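Local structure of transcriptional regulator (Vibrio virus VP882, 7DWM) at the interface of chains A and B. The protein binds the small molecule 3,5-dimethylpyrazin-2-ol (DPO) and regulates gene transcription, probably by binding DNA through its LuxR-type helix-turn-helix domain. Numbering follows the deposited sequence. Chains: chain A/B, Transcriptional regulator.

Contact 1: the interface of chains A and B. Residues chain A 87, 89; chain B 25-26, 130, 133.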
ATOM      1  N   LYS A  87     -10.260   0.330   9.674  1.00110.56           N
ATOM      2  CA  LYS A  87      -9.253  -0.754   9.730  1.00109.19           C
ATOM      3  C   LYS A  87      -7.894  -0.159  10.094  1.00107.76           C
ATOM      4  O   LYS A  87      -7.728   1.043   9.907  1.00102.91           O
ATOM      5  CB  LYS A  87      -9.084  -1.342   8.331  1.00 99.57           C
ATOM      6  CG  LYS A  87      -7.979  -0.688   7.514  1.00 93.75           C
ATOM      7  CD  LYS A  87      -8.029  -1.008   6.044  1.00102.14           C
ATOM      8  CE  LYS A  87      -7.367   0.046   5.182  1.00 92.74           C
ATOM      9  NZ  LYS A  87      -7.225   1.332   5.903  1.00 90.48           N
ATOM     10  N   ILE A  89      -3.576  -1.050   9.779  1.00 99.42           N
ATOM     11  CA  ILE A  89      -2.548  -1.859   9.146  1.00 92.72           C
ATOM     12  C   ILE A  89      -1.344  -1.919  10.071  1.00 82.28           C
ATOM     13  O   ILE A  89      -0.890  -0.890  10.597  1.00 81.43           O
ATOM     14  CB  ILE A  89      -2.170  -1.295   7.762  1.00 89.47           C
ATOM     15  CG1 ILE A  89      -3.432  -1.007   6.944  1.00106.38           C
ATOM     16  CG2 ILE A  89      -1.297  -2.263   7.002  1.00 77.13           C
ATOM     17  CD1 ILE A  89      -3.252   0.088   5.910  1.00 93.47           C
TER
ATOM     18  N   PRO B  25     -13.341  -1.251   4.787  1.00110.69           N
ATOM     19  CA  PRO B  25     -13.017   0.043   4.166  1.00106.63           C
ATOM     20  C   PRO B  25     -12.345  -0.090   2.810  1.00 93.70           C
ATOM     21  O   PRO B  25     -12.337   0.886   2.057  1.00 87.32           O
ATOM     22  CB  PRO B  25     -12.076   0.688   5.194  1.00100.89           C
ATOM     23  CG  PRO B  25     -12.154  -0.158   6.443  1.00110.36           C
ATOM     24  CD  PRO B  25     -12.523  -1.532   5.973  1.00104.15           C
ATOM     25  N   ASP B  26     -11.791  -1.254   2.470  1.00 89.82           N
ATOM     26  CA  ASP B  26     -11.125  -1.443   1.190  1.00 80.00           C
ATOM     27  C   ASP B  26     -12.147  -1.698   0.087  1.00 91.97           C
ATOM     28  O   ASP B  26     -13.216  -2.259   0.340  1.00 98.35           O
ATOM     29  CB  ASP B  26     -10.147  -2.609   1.258  1.00100.60           C
ATOM     30  CG  ASP B  26      -8.782  -2.196   1.777  1.00 98.05           C
ATOM     31  OD1 ASP B  26      -8.572  -0.985   2.019  1.00 71.10           O
ATOM     32  OD2 ASP B  26      -7.918  -3.083   1.942  1.00 91.46           O
ATOM     33  N   THR B 130      -0.459   3.199   1.509  1.00 84.78           N
ATOM     34  CA  THR B 130       0.219   2.262   2.396  1.00 93.46           C
ATOM     35  C   THR B 130       1.733   2.295   2.200  1.00 97.40           C
ATOM     36  O   THR B 130       2.479   2.059   3.157  1.00 98.56           O
ATOM     37  CB  THR B 130      -0.319   0.845   2.185  1.00 99.97           C
ATOM     38  OG1 THR B 130       0.267   0.274   1.008  1.00 91.88           O
ATOM     39  CG2 THR B 130      -1.836   0.868   2.038  1.00102.08           C
ATOM     40  N   ARG B 133       2.714   5.179   4.313  1.00 80.99           N
ATOM     41  CA  ARG B 133       2.606   4.764   5.707  1.00 85.67           C
ATOM     42  C   ARG B 133       3.823   3.946   6.125  1.00 87.84           C
ATOM     43  O   ARG B 133       4.388   4.166   7.204  1.00 81.71           O
ATOM     44  CB  ARG B 133       1.314   3.974   5.919  1.00 81.44           C
ATOM     45  CG  ARG B 133       0.138   4.829   6.376  1.00 95.22           C
ATOM     46  CD  ARG B 133      -1.198   4.223   5.976  1.00112.62           C
ATOM     47  NE  ARG B 133      -2.193   4.354   7.037  1.00122.63           N
ATOM     48  CZ  ARG B 133      -3.440   3.898   6.959  1.00112.31           C
ATOM     49  NH1 ARG B 133      -3.857   3.284   5.860  1.00109.72           N
ATOM     50  NH2 ARG B 133      -4.274   4.063   7.977  1.00 99.16           N
TER

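Contact 2: the interface of chains A and B. Residues chain A 91, 104, 237; chain B 133-134, 137.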
ATOM      1  N   LEU A  91       2.606  -3.238  10.292  1.00 71.65           N
ATOM      2  CA  LEU A  91       3.873  -3.716   9.772  1.00 77.98           C
ATOM      3  C   LEU A  91       4.466  -4.668  10.794  1.00 77.61           C
ATOM      4  O   LEU A  91       4.858  -4.248  11.891  1.00 72.16           O
ATOM      5  CB  LEU A  91       4.818  -2.547   9.493  1.00 65.48           C
ATOM      6  CG  LEU A  91       6.286  -2.861   9.145  1.00 55.73           C
ATOM      7  CD1 LEU A  91       6.392  -3.651   7.848  1.00 62.00           C
ATOM      8  CD2 LEU A  91       7.106  -1.582   9.063  1.00 54.65           C
ATOM      9  N   THR A 104       2.645  -7.259   6.144  1.00 73.96           N
ATOM     10  CA  THR A 104       1.595  -6.327   6.518  1.00 75.95           C
ATOM     11  C   THR A 104       0.435  -7.144   7.068  1.00 83.57           C
ATOM     12  O   THR A 104      -0.088  -8.022   6.375  1.00 99.59           O
ATOM     13  CB  THR A 104       1.177  -5.500   5.302  1.00 76.44           C
ATOM     14  OG1 THR A 104       2.195  -4.534   5.005  1.00 85.60           O
ATOM     15  CG2 THR A 104      -0.172  -4.829   5.505  1.00 81.89           C
ATOM     16  N   LEU A 237       0.507   1.405  11.173  1.00 90.75           N
ATOM     17  CA  LEU A 237       0.798   2.446  10.205  1.00 88.93           C
ATOM     18  C   LEU A 237      -0.201   3.583  10.346  1.00 90.92           C
ATOM     19  O   LEU A 237      -1.393   3.360  10.579  1.00100.30           O
ATOM     20  CB  LEU A 237       0.804   1.856   8.799  1.00 93.48           C
ATOM     21  CG  LEU A 237       1.887   0.770   8.780  1.00 84.03           C
ATOM     22  CD1 LEU A 237       1.470  -0.456   7.999  1.00 84.47           C
ATOM     23  CD2 LEU A 237       3.198   1.316   8.255  1.00 90.47           C
TER
ATOM     24  N   ARG B 133       2.714   5.179   4.313  1.00 80.99           N
ATOM     25  CA  ARG B 133       2.606   4.764   5.707  1.00 85.67           C
ATOM     26  C   ARG B 133       3.823   3.946   6.125  1.00 87.84           C
ATOM     27  O   ARG B 133       4.388   4.166   7.204  1.00 81.71           O
ATOM     28  CB  ARG B 133       1.314   3.974   5.919  1.00 81.44           C
ATOM     29  CG  ARG B 133       0.138   4.829   6.376  1.00 95.22           C
ATOM     30  CD  ARG B 133      -1.198   4.223   5.976  1.00112.62           C
ATOM     31  NE  ARG B 133      -2.193   4.354   7.037  1.00122.63           N
ATOM     32  CZ  ARG B 133      -3.440   3.898   6.959  1.00112.31           C
ATOM     33  NH1 ARG B 133      -3.857   3.284   5.860  1.00109.72           N
ATOM     34  NH2 ARG B 133      -4.274   4.063   7.977  1.00 99.16           N
ATOM     35  N   ILE B 134       4.250   3.008   5.272  1.00 86.13           N
ATOM     36  CA  ILE B 134       5.433   2.210   5.577  1.00 77.80           C
ATOM     37  C   ILE B 134       6.678   3.082   5.617  1.00 76.25           C
ATOM     38  O   ILE B 134       7.590   2.840   6.418  1.00 74.03           O
ATOM     39  CB  ILE B 134       5.585   1.078   4.537  1.00 69.44           C
ATOM     40  CG1 ILE B 134       4.502   0.019   4.721  1.00 79.67           C
ATOM     41  CG2 ILE B 134       6.969   0.443   4.612  1.00 56.36           C
ATOM     42  CD1 ILE B 134       4.391  -0.926   3.554  1.00 72.36           C
ATOM     43  N   ALA B 137       6.634   4.835   8.936  1.00 86.16           N
ATOM     44  CA  ALA B 137       7.003   3.839   9.938  1.00 71.83           C
ATOM     45  C   ALA B 137       8.510   3.610   9.957  1.00 79.07           C
ATOM     46  O   ALA B 137       9.109   3.477  11.027  1.00 77.90           O
ATOM     47  CB  ALA B 137       6.265   2.526   9.685  1.00 81.86           C
TER

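Contact 1: the interface of chains A and B
A:Lys87 meets B:Pro25 and B:Asp26 at one end of this patch, and A:Ile89 meets B:Arg133 at the other, where the PAS-fold region of chain A packs against chain B. At the root of the lysine, CB of A:Lys87 rests on the pyrrolidine CG of B:Pro25 at 3.8 Å. Further along, CE of A:Lys87 passes the carboxylate oxygen OD1 of B:Asp26 at 3.5 Å, the two side chains crossing at about a right angle. The lysine chain bends at its last torsion (chi4 -19°), which carries the ammonium NZ away from B:Asp26 and towards the guanidinium of B:Arg133. NZ of A:Lys87 and OD1 of B:Asp26 are 4.7 Å apart, a spacing that would allow a weak electrostatic attraction but not a direct ion pair. NZ of A:Lys87 comes to 3.9 Å from NH1 of B:Arg133, and the nearby carboxylate may partly offset these like charges. The guanidinium of B:Arg133 presents a flat face to A:Ile89, whose CD1 methyl lies over NH1 at 3.3 Å, displaced from the centre CZ. The methyl CG2 of B:Thr130 touches CD1 of A:Ile89 from another direction at 4.2 Å. A:Ile89 is the second residue of strand 88-96, and A:Lys87 lies in the loop just before that strand. B:Thr130 and B:Arg133 sit about one turn apart on helix 127-141 and form a corner around the isoleucine tip. B:Pro25 and B:Asp26 belong to a loop shortly before strand 28-32.

Contact 2: the interface of chains A and B
A:Leu237 lies against B:Arg133, B:Ile134 and B:Ala137, pressing one branch into the surface of helix 127-141. The contact is mainly apolar. CD2 of A:Leu237 reaches the CB methyl of B:Ala137 at 3.6 Å. On the preceding turn, CD2 of A:Leu237 meets CA of B:Ile134, also at 3.6 Å. With CG anti to the carbonyl carbon (chi1 -60°), chi2 of 140° turns CD2 to the helix and CD1 back towards A:Ile89 of its own chain. The aliphatic part of B:Arg133 runs beside the root of the leucine, where CB of B:Arg133 lies 3.6 Å from CB of A:Leu237. B:Ile134 adds its CG1, 4.0 Å from CD2 of A:Leu237, and continues with CD1 towards the sheet of chain A. There CD1 of B:Ile134 comes within 4.5 Å of the hydroxyl OG1 of A:Thr104, a loose contact that hides little of the threonine. A:Leu91 approaches the other end of the patch, its CD2 4.2 Å from CB of B:Ala137, so that the alanine methyl meets both leucines, from directions about at right angles.

A second kind of contact sets side chain against backbone. CD2 of A:Leu237 lies over the face of the peptide joining B:Arg133 to B:Ile134, 3.3 Å from the carbonyl O of B:Arg133. NE of B:Arg133 passes the backbone O of A:Leu237 at 3.8 Å, too far for a hydrogen bond although the polarity is favourable.

In the fold, A:Leu91 and A:Thr104 stand on strands 88-96 and 99-110 of the PAS region, and A:Leu237 directly follows strand 233-236 close to the C-terminus. The helix of chain B that follows its own PAS strand 119-126 thus lies across the sheet and C-terminal tail of chain A.

Contact 1 and contact 2 lie about 9 Å apart, measured between the centres of their C-alpha atoms, and form one continuous stretch of the interface. B:Arg133 belongs to both: NH1 and CZ of its guanidinium face contact 1, while its stem, NE and backbone face contact 2. Strand 88-96 of chain A and helix 127-141 of chain B likewise run through both. Contact 1 adds a loop near the start of chain B's PAS region, and contact 2 the C-terminal tail of chain A. Together they probably help fix how the two subunits are held in a dimer, whose interface departs from exact two-fold symmetry.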